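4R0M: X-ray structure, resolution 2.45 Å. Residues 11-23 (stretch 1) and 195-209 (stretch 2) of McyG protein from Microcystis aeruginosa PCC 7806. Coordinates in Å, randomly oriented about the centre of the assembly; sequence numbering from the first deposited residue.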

# COMPACT_ATOMS: atom_id res chain seq x y z
N GLN A 11 10.83 18.10 15.83
CA GLN A 11 11.43 17.64 17.09
C GLN A 11 10.49 16.71 17.86
O GLN A 11 9.33 17.05 18.10
CB GLN A 11 11.82 18.85 17.95
CG GLN A 11 12.52 18.49 19.26
CD GLN A 11 12.63 19.68 20.20
OE1 GLN A 11 12.05 19.68 21.29
NE2 GLN A 11 13.38 20.70 19.79
N LEU A 12 11.00 15.54 18.24
CA LEU A 12 10.21 14.53 18.95
C LEU A 12 10.98 13.88 20.09
O LEU A 12 12.12 13.45 19.92
CB LEU A 12 9.71 13.46 17.97
CG LEU A 12 8.72 12.39 18.49
CD1 LEU A 12 7.32 12.97 18.68
CD2 LEU A 12 8.69 11.20 17.55
N GLU A 13 10.34 13.82 21.26
CA GLU A 13 10.93 13.20 22.45
C GLU A 13 10.98 11.69 22.32
O GLU A 13 10.01 11.06 21.89
CB GLU A 13 10.14 13.60 23.70
CG GLU A 13 10.26 15.07 24.07
CD GLU A 13 9.25 15.50 25.12
OE1 GLU A 13 8.04 15.26 24.93
OE2 GLU A 13 9.67 16.11 26.13
N ASP A 14 12.13 11.11 22.68
CA ASP A 14 12.36 9.67 22.57
C ASP A 14 11.39 8.83 23.41
O ASP A 14 11.22 9.07 24.61
CB ASP A 14 13.80 9.32 22.93
CG ASP A 14 14.75 9.40 21.75
OD1 ASP A 14 14.29 9.30 20.59
OD2 ASP A 14 15.97 9.56 21.98
N ASN A 15 10.77 7.86 22.76
CA ASN A 15 9.92 6.88 23.42
C ASN A 15 10.55 5.50 23.30
O ASN A 15 10.99 5.12 22.21
CB ASN A 15 8.52 6.89 22.79
CG ASN A 15 7.60 5.85 23.39
OD1 ASN A 15 7.36 5.83 24.60
ND2 ASN A 15 7.08 4.97 22.54
N TRP A 16 10.59 4.76 24.40
CA TRP A 16 11.23 3.45 24.41
C TRP A 16 10.29 2.32 24.73
O TRP A 16 10.67 1.34 25.38
CB TRP A 16 12.44 3.45 25.34
CG TRP A 16 13.56 4.31 24.83
CD1 TRP A 16 14.08 5.47 25.40
CD2 TRP A 16 14.35 4.12 23.59
NE1 TRP A 16 15.09 5.98 24.64
CE2 TRP A 16 15.31 5.23 23.54
CE3 TRP A 16 14.35 3.18 22.57
CZ2 TRP A 16 16.22 5.36 22.51
CZ3 TRP A 16 15.27 3.33 21.53
CH2 TRP A 16 16.18 4.40 21.50
N ARG A 17 9.05 2.45 24.27
CA ARG A 17 8.05 1.40 24.41
C ARG A 17 8.29 0.26 23.42
O ARG A 17 8.89 0.47 22.36
CB ARG A 17 6.65 1.97 24.19
CG ARG A 17 6.07 2.75 25.36
CD ARG A 17 4.75 3.39 24.96
NE ARG A 17 3.89 3.65 26.11
CZ ARG A 17 2.99 2.80 26.60
NH1 ARG A 17 2.82 1.61 26.04
NH2 ARG A 17 2.26 3.13 27.65
N THR A 18 7.83 -0.93 23.78
CA THR A 18 7.75 -2.05 22.84
C THR A 18 6.29 -2.21 22.42
O THR A 18 5.41 -1.58 23.00
CB THR A 18 8.24 -3.37 23.45
OG1 THR A 18 7.43 -3.71 24.58
CG2 THR A 18 9.71 -3.27 23.87
N LEU A 19 6.05 -3.06 21.43
CA LEU A 19 4.69 -3.31 20.95
C LEU A 19 3.81 -3.98 22.01
O LEU A 19 2.62 -3.68 22.10
CB LEU A 19 4.71 -4.12 19.65
CG LEU A 19 5.20 -3.39 18.40
CD1 LEU A 19 5.50 -4.37 17.27
CD2 LEU A 19 4.20 -2.33 17.94
N SER A 20 4.40 -4.86 22.81
CA SER A 20 3.67 -5.54 23.89
C SER A 20 3.13 -4.57 24.94
O SER A 20 1.99 -4.70 25.38
CB SER A 20 4.54 -6.62 24.53
OG SER A 20 5.88 -6.19 24.67
N GLU A 21 3.95 -3.60 25.33
CA GLU A 21 3.55 -2.55 26.28
C GLU A 21 2.42 -1.69 25.73
O GLU A 21 1.51 -1.30 26.47
CB GLU A 21 4.74 -1.68 26.67
CG GLU A 21 5.77 -2.40 27.53
CD GLU A 21 7.12 -1.69 27.57
OE1 GLU A 21 7.24 -0.57 27.03
OE2 GLU A 21 8.06 -2.27 28.16
N VAL A 22 2.48 -1.39 24.43
CA VAL A 22 1.45 -0.61 23.74
C VAL A 22 0.09 -1.32 23.77
O VAL A 22 -0.93 -0.70 24.05
CB VAL A 22 1.89 -0.27 22.30
CG1 VAL A 22 0.71 0.16 21.44
CG2 VAL A 22 2.94 0.83 22.32
N LEU A 23 0.10 -2.62 23.50
CA LEU A 23 -1.12 -3.43 23.55
C LEU A 23 -1.65 -3.59 24.98
O LEU A 23 -2.87 -3.55 25.20
CB LEU A 23 -0.91 -4.80 22.89
CG LEU A 23 -2.05 -5.82 22.93
CD1 LEU A 23 -3.30 -5.31 22.23
CD2 LEU A 23 -1.61 -7.14 22.34
N THR A 195 11.89 -2.16 13.48
CA THR A 195 12.00 -2.33 14.92
C THR A 195 10.75 -1.76 15.60
O THR A 195 9.97 -1.04 14.96
CB THR A 195 13.25 -1.62 15.47
OG1 THR A 195 13.15 -0.21 15.24
CG2 THR A 195 14.51 -2.15 14.79
N HIS A 196 10.57 -2.08 16.88
CA HIS A 196 9.53 -1.45 17.70
C HIS A 196 9.69 0.04 17.67
O HIS A 196 8.72 0.78 17.50
CB HIS A 196 9.62 -1.91 19.15
CG HIS A 196 9.56 -3.41 19.33
ND1 HIS A 196 8.41 -4.06 19.61
CD2 HIS A 196 10.56 -4.38 19.28
CE1 HIS A 196 8.66 -5.38 19.73
NE2 HIS A 196 9.97 -5.57 19.52
N HIS A 197 10.94 0.49 17.82
CA HIS A 197 11.27 1.91 17.85
C HIS A 197 10.97 2.59 16.54
O HIS A 197 10.52 3.73 16.54
CB HIS A 197 12.73 2.12 18.25
CG HIS A 197 13.06 3.55 18.58
ND1 HIS A 197 12.54 4.20 19.64
CD2 HIS A 197 13.90 4.47 17.94
CE1 HIS A 197 13.02 5.45 19.68
NE2 HIS A 197 13.85 5.62 18.64
N ASN A 198 11.20 1.89 15.42
CA ASN A 198 10.80 2.39 14.10
C ASN A 198 9.31 2.68 14.04
O ASN A 198 8.89 3.79 13.71
CB ASN A 198 11.15 1.37 12.99
CG ASN A 198 12.64 1.32 12.65
OD1 ASN A 198 13.16 0.26 12.31
ND2 ASN A 198 13.32 2.46 12.74
N ILE A 199 8.51 1.67 14.38
CA ILE A 199 7.06 1.73 14.29
C ILE A 199 6.46 2.77 15.23
O ILE A 199 5.66 3.61 14.82
CB ILE A 199 6.43 0.33 14.53
CG1 ILE A 199 6.87 -0.65 13.43
CG2 ILE A 199 4.91 0.41 14.59
CD1 ILE A 199 6.78 -2.11 13.82
N LEU A 200 6.87 2.72 16.50
CA LEU A 200 6.31 3.61 17.52
C LEU A 200 6.78 5.06 17.40
O LEU A 200 6.12 5.97 17.90
CB LEU A 200 6.55 3.04 18.93
CG LEU A 200 5.85 1.70 19.15
CD1 LEU A 200 6.20 1.10 20.50
CD2 LEU A 200 4.34 1.82 18.98
N SER A 201 7.90 5.26 16.72
CA SER A 201 8.38 6.60 16.38
C SER A 201 7.55 7.22 15.25
O SER A 201 7.43 8.45 15.17
CB SER A 201 9.86 6.57 16.03
OG SER A 201 10.65 6.20 17.15
N MSE A 202 6.96 6.42 14.39
CA MSE A 202 6.07 6.90 13.38
C MSE A 202 4.78 7.21 14.04
O MSE A 202 4.22 8.26 13.80
CB MSE A 202 5.92 5.84 12.28
CG MSE A 202 4.91 6.16 11.19
SE MSE A 202 3.06 5.82 11.65
CE MSE A 202 2.14 6.73 10.27
N THR A 203 4.31 6.32 14.88
CA THR A 203 3.04 6.48 15.57
C THR A 203 3.00 7.78 16.35
O THR A 203 2.08 8.59 16.16
CB THR A 203 2.78 5.33 16.56
OG1 THR A 203 3.82 5.27 17.54
CG2 THR A 203 2.74 4.03 15.85
N ALA A 204 4.00 7.98 17.20
CA ALA A 204 4.10 9.17 18.04
C ALA A 204 4.14 10.44 17.19
O ALA A 204 3.39 11.38 17.46
CB ALA A 204 5.32 9.08 18.95
N GLY A 205 4.99 10.45 16.17
CA GLY A 205 5.12 11.60 15.27
C GLY A 205 3.83 11.96 14.55
O GLY A 205 3.47 13.13 14.47
N THR A 206 3.13 10.94 14.05
CA THR A 206 1.86 11.14 13.35
C THR A 206 0.77 11.66 14.29
O THR A 206 -0.01 12.54 13.92
CB THR A 206 1.41 9.84 12.65
OG1 THR A 206 2.44 9.39 11.76
CG2 THR A 206 0.13 10.05 11.84
N VAL A 207 0.73 11.12 15.51
CA VAL A 207 -0.27 11.50 16.51
C VAL A 207 -0.09 12.96 16.96
O VAL A 207 -1.04 13.74 16.90
CB VAL A 207 -0.28 10.53 17.72
CG1 VAL A 207 -1.05 11.11 18.90
CG2 VAL A 207 -0.87 9.19 17.31
N VAL A 208 1.13 13.31 17.37
CA VAL A 208 1.45 14.67 17.81
C VAL A 208 1.14 15.71 16.73
O VAL A 208 0.49 16.73 17.01
CB VAL A 208 2.92 14.80 18.29
CG1 VAL A 208 3.25 16.24 18.66
CG2 VAL A 208 3.18 13.90 19.48
N MSE A 209 1.59 15.44 15.50
CA MSE A 209 1.43 16.37 14.38
C MSE A 209 -0.02 16.57 14.02
O MSE A 209 -0.44 17.70 13.75
CB MSE A 209 2.20 15.86 13.17
CG MSE A 209 2.11 16.81 11.97
SE MSE A 209 3.23 16.12 10.50
CE MSE A 209 2.53 17.31 9.09
O HOH W 1 10.13 2.55 21.04

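Two consecutive histidines at the start of one helix, His 196 and His 197, bond the backbone of the first stretch, His 197 in its loop and His 196 at the start of its helix, one as donor and the other as acceptor. His 196 ND1 accepts a hydrogen bond from Leu 19 N (3.1 Å, N-H...N angle 161°), so this nitrogen presents its lone pair to the first turn of the helix that begins at Leu 19. An amide in that position has no earlier helical carbonyl to bond, and the imidazole supplies an acceptor instead. Thr 18, at the N-cap position, lies over one face of the same ring, its CB 4.3 Å from the ring centroid in a CH-pi contact. His 197 works the other way: its ND1 donates to Asn 15 O at 3.1 Å, a weak bond because the angle at the hydrogen is only 122°. Water 1 adds a second link, donating to Arg 17 O (2.8 Å from the water oxygen) and hydrogen-bonded to His 197 ND1 (3.2 Å).

The His 197 ring also carries an offset stack with the six-membered ring of Trp 16, centroids 4.2 Å apart and planes 16° from parallel. The CA-to-CB bond of Trp 16 points away from the helix, yet with chi1 in the m well the indole returns to cover the imidazole. Asn 15 O and Asp 14 OD1 sit near the plane of the imidazole, at its edge, while the indole lies over one face.

Residues 11-18 form a segment that runs against the helix 196-209 in the opposite sense: Leu 12 lies nearest Gly 205, Asn 15 nearest Ser 201, and Thr 18 nearest His 196, where the CA atoms come within 5.5 Å. The chain then enters its own helix, whose axis makes an angle of 44° with that of 196-209 and approaches it no closer than 11.2 Å.

Apolar contacts continue along the helix, joined by the aliphatic CB of Arg 17. Leu 200 points toward the first stretch, and its CD1 packs 3.7 Å from Val 22 CG2 and 3.8 Å from Arg 17 CB, while its CD2 lies 4.3 Å from Leu 19 CD2. Leu 19 CD1 reaches Ile 199 CD1 at 4.3 Å. At the far end Leu 12 rests on the helix surface, with CD2 4.2 Å from Ala 204 CB and CD1 4.3 Å from Val 208 CG2. Leu 12 CD2 comes within 3.8 Å of Ser 201 O.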